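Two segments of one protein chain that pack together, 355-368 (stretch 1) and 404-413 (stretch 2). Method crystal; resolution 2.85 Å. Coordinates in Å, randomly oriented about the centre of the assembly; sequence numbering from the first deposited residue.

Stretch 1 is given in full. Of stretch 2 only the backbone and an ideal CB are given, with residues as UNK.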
ATOM      1  N   ASP A 355     -15.599  -6.247  32.317  1.00 70.14           N
ATOM      2  CA  ASP A 355     -16.075  -7.622  32.217  1.00 61.59           C
ATOM      3  C   ASP A 355     -15.973  -8.185  30.794  1.00 64.67           C
ATOM      4  O   ASP A 355     -16.448  -9.291  30.521  1.00 74.93           O
ATOM      5  CB  ASP A 355     -17.513  -7.723  32.744  1.00 85.57           C
ATOM      6  CG  ASP A 355     -17.590  -7.628  34.269  1.00 94.40           C
ATOM      7  OD1 ASP A 355     -16.743  -8.249  34.949  1.00 94.42           O
ATOM      8  OD2 ASP A 355     -18.499  -6.938  34.785  1.00 95.95           O
ATOM      9  N   CYS A 356     -15.357  -7.433  29.890  1.00103.46           N
ATOM     10  CA  CYS A 356     -15.305  -7.828  28.485  1.00 94.18           C
ATOM     11  C   CYS A 356     -14.696  -9.220  28.267  1.00 88.41           C
ATOM     12  O   CYS A 356     -13.794  -9.645  28.995  1.00 80.72           O
ATOM     13  CB  CYS A 356     -14.537  -6.784  27.663  1.00 90.40           C
ATOM     14  SG  CYS A 356     -12.780  -6.625  28.052  1.00 84.24           S
ATOM     15  N   GLN A 357     -15.225  -9.927  27.268  1.00 89.77           N
ATOM     16  CA  GLN A 357     -14.709 -11.232  26.860  1.00 86.36           C
ATOM     17  C   GLN A 357     -13.741 -11.149  25.674  1.00 78.42           C
ATOM     18  O   GLN A 357     -13.207 -12.165  25.241  1.00 77.12           O
ATOM     19  CB  GLN A 357     -15.870 -12.167  26.502  1.00 91.60           C
ATOM     20  CG  GLN A 357     -16.706 -12.626  27.690  1.00 95.99           C
ATOM     21  CD  GLN A 357     -15.898 -13.434  28.694  1.00101.20           C
ATOM     22  OE1 GLN A 357     -15.351 -14.489  28.360  1.00105.82           O
ATOM     23  NE2 GLN A 357     -15.815 -12.943  29.928  1.00 96.19           N
ATOM     24  N   GLU A 358     -13.521  -9.950  25.140  1.00 78.73           N
ATOM     25  CA  GLU A 358     -12.667  -9.785  23.961  1.00 77.16           C
ATOM     26  C   GLU A 358     -11.197  -9.958  24.327  1.00 71.89           C
ATOM     27  O   GLU A 358     -10.814  -9.693  25.462  1.00 74.96           O
ATOM     28  CB  GLU A 358     -12.889  -8.413  23.324  1.00 81.87           C
ATOM     29  CG  GLU A 358     -14.215  -8.259  22.587  1.00 86.43           C
ATOM     30  CD  GLU A 358     -15.409  -8.186  23.514  1.00 89.51           C
ATOM     31  OE1 GLU A 358     -15.249  -7.711  24.658  1.00 91.27           O
ATOM     32  OE2 GLU A 358     -16.516  -8.593  23.091  1.00 88.25           O
ATOM     33  N   GLU A 359     -10.378 -10.385  23.367  1.00 69.64           N
ATOM     34  CA  GLU A 359      -8.967 -10.710  23.626  1.00 62.21           C
ATOM     35  C   GLU A 359      -8.189  -9.547  24.233  1.00 66.17           C
ATOM     36  O   GLU A 359      -7.366  -9.739  25.136  1.00 69.47           O
ATOM     37  CB  GLU A 359      -8.265 -11.169  22.347  1.00 54.96           C
ATOM     38  CG  GLU A 359      -6.782 -11.463  22.547  1.00 61.33           C
ATOM     39  CD  GLU A 359      -6.097 -11.990  21.294  1.00 69.60           C
ATOM     40  OE1 GLU A 359      -6.803 -12.490  20.384  1.00 71.30           O
ATOM     41  OE2 GLU A 359      -4.848 -11.888  21.219  1.00 68.84           O
ATOM     42  N   ALA A 360      -8.422  -8.350  23.711  1.00 63.94           N
ATOM     43  CA  ALA A 360      -7.766  -7.165  24.234  1.00 60.85           C
ATOM     44  C   ALA A 360      -8.801  -6.105  24.572  1.00 65.05           C
ATOM     45  O   ALA A 360      -9.854  -6.014  23.941  1.00 65.51           O
ATOM     46  CB  ALA A 360      -6.768  -6.627  23.224  1.00 57.35           C
ATOM     47  N   VAL A 361      -8.492  -5.298  25.576  1.00 66.65           N
ATOM     48  CA  VAL A 361      -9.359  -4.203  25.962  1.00 69.15           C
ATOM     49  C   VAL A 361      -8.562  -2.913  25.877  1.00 68.00           C
ATOM     50  O   VAL A 361      -7.394  -2.865  26.269  1.00 65.28           O
ATOM     51  CB  VAL A 361      -9.893  -4.392  27.397  1.00 68.93           C
ATOM     52  CG1 VAL A 361      -8.746  -4.460  28.397  1.00 70.60           C
ATOM     53  CG2 VAL A 361     -10.859  -3.278  27.755  1.00 67.46           C
ATOM     54  N   VAL A 362      -9.205  -1.863  25.380  1.00 62.48           N
ATOM     55  CA  VAL A 362      -8.548  -0.578  25.217  1.00 59.94           C
ATOM     56  C   VAL A 362      -9.009   0.342  26.324  1.00 65.97           C
ATOM     57  O   VAL A 362     -10.206   0.498  26.560  1.00 68.82           O
ATOM     58  CB  VAL A 362      -8.878   0.073  23.863  1.00 60.14           C
ATOM     59  CG1 VAL A 362      -8.414   1.526  23.839  1.00 54.04           C
ATOM     60  CG2 VAL A 362      -8.263  -0.722  22.717  1.00 60.61           C
ATOM     61  N   ASN A 363      -8.046   0.889  27.052  1.00 68.31           N
ATOM     62  CA  ASN A 363      -8.323   1.910  28.047  1.00 66.99           C
ATOM     63  C   ASN A 363      -8.299   3.298  27.413  1.00 65.59           C
ATOM     64  O   ASN A 363      -7.478   3.573  26.534  1.00 61.60           O
ATOM     65  CB  ASN A 363      -7.282   1.836  29.163  1.00 64.88           C
ATOM     66  CG  ASN A 363      -7.506   2.878  30.240  1.00 68.92           C
ATOM     67  OD1 ASN A 363      -8.642   3.227  30.552  1.00 74.52           O
ATOM     68  ND2 ASN A 363      -6.421   3.384  30.808  1.00 66.29           N
ATOM     69  N   ALA A 364      -9.188   4.175  27.867  1.00 66.79           N
ATOM     70  CA  ALA A 364      -9.100   5.572  27.477  1.00 65.84           C
ATOM     71  C   ALA A 364      -8.224   6.213  28.539  1.00 66.91           C
ATOM     72  O   ALA A 364      -8.651   6.459  29.673  1.00 63.47           O
ATOM     73  CB  ALA A 364     -10.473   6.212  27.455  1.00 60.15           C
ATOM     74  N   ALA A 365      -6.997   6.515  28.135  1.00 68.32           N
ATOM     75  CA  ALA A 365      -5.927   6.778  29.074  1.00 69.45           C
ATOM     76  C   ALA A 365      -5.571   8.246  29.126  1.00 74.30           C
ATOM     77  O   ALA A 365      -6.137   9.058  28.396  1.00 80.88           O
ATOM     78  CB  ALA A 365      -4.711   5.972  28.680  1.00 66.85           C
ATOM     79  N   ASN A 366      -4.624   8.571  30.000  1.00 72.76           N
ATOM     80  CA  ASN A 366      -4.019   9.891  30.030  1.00 75.00           C
ATOM     81  C   ASN A 366      -2.510   9.728  29.876  1.00 74.36           C
ATOM     82  O   ASN A 366      -1.972   8.647  30.125  1.00 70.53           O
ATOM     83  CB  ASN A 366      -4.352  10.625  31.329  1.00 75.20           C
ATOM     84  CG  ASN A 366      -3.854   9.898  32.554  1.00 72.93           C
ATOM     85  OD1 ASN A 366      -2.646   9.777  32.768  1.00 69.46           O
ATOM     86  ND2 ASN A 366      -4.779   9.411  33.370  1.00 75.24           N
ATOM     87  N   PRO A 367      -1.820  10.803  29.471  1.00 70.48           N
ATOM     88  CA  PRO A 367      -0.390  10.765  29.150  1.00 69.86           C
ATOM     89  C   PRO A 367       0.491  10.236  30.280  1.00 75.66           C
ATOM     90  O   PRO A 367       1.565   9.698  29.996  1.00 76.50           O
ATOM     91  CB  PRO A 367      -0.061  12.230  28.874  1.00 66.87           C
ATOM     92  CG  PRO A 367      -1.340  12.835  28.477  1.00 71.28           C
ATOM     93  CD  PRO A 367      -2.386  12.146  29.280  1.00 68.39           C
ATOM     94  N   LEU A 368       0.059  10.407  31.527  1.00 78.72           N
ATOM     95  CA  LEU A 368       0.868  10.021  32.682  1.00 84.05           C
ATOM     96  C   LEU A 368       0.724   8.546  33.044  1.00 90.45           C
ATOM     97  O   LEU A 368       1.470   8.032  33.882  1.00 91.02           O
ATOM     98  CB  LEU A 368       0.480  10.868  33.897  1.00 85.98           C
ATOM     99  CG  LEU A 368       0.791  12.361  33.827  1.00 84.91           C
ATOM    100  CD1 LEU A 368       0.330  13.049  35.097  1.00 85.64           C
ATOM    101  CD2 LEU A 368       2.278  12.580  33.615  1.00 82.07           C
ATOM    102  N   UNK A 404      -3.564 -12.830  31.955  1.00 94.41           N
ATOM    103  CA  UNK A 404      -4.006 -13.331  30.666  1.00 96.50           C
ATOM    104  C   UNK A 404      -4.684 -12.323  29.750  1.00 92.30           C
ATOM    105  O   UNK A 404      -5.398 -12.720  28.828  1.00 96.88           O
ATOM    106  CB  UNK A 404      -4.968 -14.498  30.899  1.00 96.50           C
ATOM    107  N   UNK A 405      -4.489 -11.027  29.982  1.00 77.86           N
ATOM    108  CA  UNK A 405      -5.203 -10.034  29.180  1.00 68.35           C
ATOM    109  C   UNK A 405      -4.362  -8.876  28.671  1.00 66.98           C
ATOM    110  O   UNK A 405      -3.577  -8.294  29.413  1.00 69.45           O
ATOM    111  CB  UNK A 405      -6.360  -9.466  30.004  1.00 68.35           C
ATOM    112  N   UNK A 406      -4.571  -8.519  27.406  1.00 66.00           N
ATOM    113  CA  UNK A 406      -3.877  -7.390  26.806  1.00 72.38           C
ATOM    114  C   UNK A 406      -4.654  -6.106  27.047  1.00 73.19           C
ATOM    115  O   UNK A 406      -5.777  -5.946  26.576  1.00 72.71           O
ATOM    116  CB  UNK A 406      -3.671  -7.617  25.307  1.00 72.38           C
ATOM    117  N   UNK A 407      -4.046  -5.197  27.798  1.00 71.13           N
ATOM    118  CA  UNK A 407      -4.610  -3.878  28.015  1.00 69.66           C
ATOM    119  C   UNK A 407      -3.815  -2.853  27.218  1.00 67.55           C
ATOM    120  O   UNK A 407      -2.631  -2.639  27.469  1.00 67.32           O
ATOM    121  CB  UNK A 407      -4.618  -3.525  29.504  1.00 69.66           C
ATOM    122  N   UNK A 408      -4.473  -2.241  26.239  1.00 63.64           N
ATOM    123  CA  UNK A 408      -3.860  -1.222  25.400  1.00 60.91           C
ATOM    124  C   UNK A 408      -4.269   0.164  25.892  1.00 62.74           C
ATOM    125  O   UNK A 408      -5.441   0.531  25.820  1.00 61.40           O
ATOM    126  CB  UNK A 408      -4.256  -1.415  23.935  1.00 60.91           C
ATOM    127  N   UNK A 409      -3.312   0.943  26.379  1.00 62.14           N
ATOM    128  CA  UNK A 409      -3.622   2.277  26.868  1.00 65.77           C
ATOM    129  C   UNK A 409      -3.517   3.257  25.709  1.00 63.61           C
ATOM    130  O   UNK A 409      -2.430   3.501  25.190  1.00 64.65           O
ATOM    131  CB  UNK A 409      -2.690   2.678  28.013  1.00 65.77           C
ATOM    132  N   UNK A 410      -4.652   3.816  25.299  1.00 60.82           N
ATOM    133  CA  UNK A 410      -4.670   4.758  24.188  1.00 63.46           C
ATOM    134  C   UNK A 410      -5.016   6.150  24.699  1.00 64.59           C
ATOM    135  O   UNK A 410      -6.046   6.343  25.342  1.00 67.82           O
ATOM    136  CB  UNK A 410      -5.666   4.315  23.115  1.00 63.46           C
ATOM    137  N   UNK A 411      -4.171   7.126  24.385  1.00 65.19           N
ATOM    138  CA  UNK A 411      -4.349   8.475  24.911  1.00 74.06           C
ATOM    139  C   UNK A 411      -4.880   9.439  23.861  1.00 74.35           C
ATOM    140  O   UNK A 411      -4.165   9.851  22.945  1.00 67.94           O
ATOM    141  CB  UNK A 411      -3.024   8.999  25.468  1.00 74.06           C
ATOM    142  N   UNK A 412      -6.145   9.809  24.020  1.00 82.24           N
ATOM    143  CA  UNK A 412      -6.768  10.786  23.152  1.00 82.93           C
ATOM    144  C   UNK A 412      -6.368  12.185  23.571  1.00 78.97           C
ATOM    145  O   UNK A 412      -5.890  12.395  24.686  1.00 76.38           O
ATOM    146  CB  UNK A 412      -8.290  10.634  23.168  1.00 82.93           C
ATOM    147  N   UNK A 413      -6.564  13.157  22.677  1.00 78.57           N
ATOM    148  CA  UNK A 413      -6.266  14.555  22.989  1.00 78.98           C
ATOM    149  C   UNK A 413      -7.281  15.166  23.939  1.00 79.16           C
ATOM    150  O   UNK A 413      -8.462  14.830  23.861  1.00 76.19           O
ATOM    151  CB  UNK A 413      -6.210  15.380  21.702  1.00 78.98           C
TER

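Stretch 2 runs parallel to strand 360-364, and the two backbones form a ladder of hydrogen bonds. In these extended strands, side chains alternate between the two faces of the sheet.

Position 404 precedes the strand. Its ideal CB has nothing of stretch 1 within 5.5 Å, so many residues would fit. It is Gly404.

At position 405 CA-to-CB points sideways. The ideal CB is 5.0 Å from Glu359 O. Farther out lie Val361 CG1 and Glu358 O, which suit a long chain with a polar or positive end. The residue is Lys405. Its CD lies 4.1 Å from Val361 CG1. Its NZ comes within 2.5 Å of Glu358 O, but the angle is too poor for a hydrogen bond.

At position 406 CA-to-CB points to the same face of the sheet as Ala360, with the ideal CB 3.9 Å from Ala360 CB. The small alanine leaves room, and the carboxylate of Glu359 offers a charge. A long basic residue would suit, or an aliphatic one. Lys406 extends to a salt bridge, NZ to Glu359 OE2 at 3.0 Å. Its backbone O accepts from Val361 N at 3.0 Å.

Position 407 turns to the other face, that of Val361. The strand angles and the apolar neighbour favour a beta-branched or other aliphatic residue. Val407 places CG2 3.9 Å from Val361 CG1.

Position 408 returns to the face of Ala360 and Val362. The ideal CB is 4.2 Å from Val362 CG2, so valine, isoleucine or leucine would fit. Ile408 packs its CB 4.2 Å from Val362 CG2, and its CD1 reaches back to 4.4 Å from Ala360 CB. Its N donates to Val361 O, and its O accepts from Asn363 N.

Position 409 shares a face with Asn363, a polar neighbour, and its ideal CB is 3.9 Å from Ala365 CB. A polar or aromatic residue could suit. The residue is His409. Its CB lies 4.0 Å from Ala365 CB.

At position 410 the ideal CB is 4.0 Å from Val362 CG1 and 3.9 Å from Asn363 O. A small apolar residue fits well. Ala410 makes that contact with its CB, 4.0 Å from Val362 CG1. Its N donates to Asn363 O, and its O accepts from Ala365 N.

Position 411 points sideways, near Ala365 and Pro367. An aliphatic residue suits both. Val411 sets CG2 3.8 Å from Ala365 CB and CG1 3.7 Å from Pro367 CD.

Positions 412 and 413 have no stretch 1 atom within 5.5 Å of their ideal CB. They are Gly412 and Pro413.

Stretch 2 (404-413) GKKVIHAVGP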
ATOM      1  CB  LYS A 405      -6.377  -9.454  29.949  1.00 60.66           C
ATOM      2  CG  LYS A 405      -7.227  -8.567  29.070  1.00 65.29           C
ATOM      3  CD  LYS A 405      -8.605  -8.386  29.640  1.00 74.42           C
ATOM      4  CE  LYS A 405      -9.538  -9.515  29.238  1.00 77.80           C
ATOM      5  NZ  LYS A 405      -9.954  -9.422  27.821  1.00 74.95           N
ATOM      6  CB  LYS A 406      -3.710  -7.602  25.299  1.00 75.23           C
ATOM      7  CG  LYS A 406      -2.803  -8.759  24.942  1.00 75.56           C
ATOM      8  CD  LYS A 406      -2.594  -8.877  23.445  1.00 70.52           C
ATOM      9  CE  LYS A 406      -1.880 -10.172  23.099  1.00 72.80           C
ATOM     10  NZ  LYS A 406      -2.750 -11.367  23.318  1.00 77.44           N
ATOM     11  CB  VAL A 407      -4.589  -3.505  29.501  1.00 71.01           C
ATOM     12  CG1 VAL A 407      -5.226  -2.143  29.716  1.00 74.45           C
ATOM     13  CG2 VAL A 407      -5.305  -4.569  30.317  1.00 72.96           C
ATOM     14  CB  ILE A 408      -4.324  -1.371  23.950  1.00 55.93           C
ATOM     15  CG1 ILE A 408      -3.953  -2.750  23.418  1.00 53.93           C
ATOM     16  CG2 ILE A 408      -3.729  -0.274  23.085  1.00 60.97           C
ATOM     17  CD1 ILE A 408      -4.518  -3.042  22.047  1.00 56.77           C
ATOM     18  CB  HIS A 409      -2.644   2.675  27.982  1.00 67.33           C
ATOM     19  CG  HIS A 409      -2.630   1.728  29.144  1.00 67.66           C
ATOM     20  ND1 HIS A 409      -3.212   2.028  30.355  1.00 68.63           N
ATOM     21  CD2 HIS A 409      -2.097   0.490  29.283  1.00 66.45           C
ATOM     22  CE1 HIS A 409      -3.044   1.015  31.187  1.00 70.90           C
ATOM     23  NE2 HIS A 409      -2.369   0.070  30.561  1.00 65.92           N
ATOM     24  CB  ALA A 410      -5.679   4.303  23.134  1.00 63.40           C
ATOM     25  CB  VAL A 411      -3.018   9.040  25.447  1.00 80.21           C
ATOM     26  CG1 VAL A 411      -3.233  10.415  26.072  1.00 77.62           C
ATOM     27  CG2 VAL A 411      -2.394   8.074  26.450  1.00 83.19           C
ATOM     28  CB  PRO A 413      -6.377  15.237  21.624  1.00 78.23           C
ATOM     29  CG  PRO A 413      -7.331  14.388  20.866  1.00 77.55           C
ATOM     30  CD  PRO A 413      -6.990  12.992  21.280  1.00 81.37           C
TER
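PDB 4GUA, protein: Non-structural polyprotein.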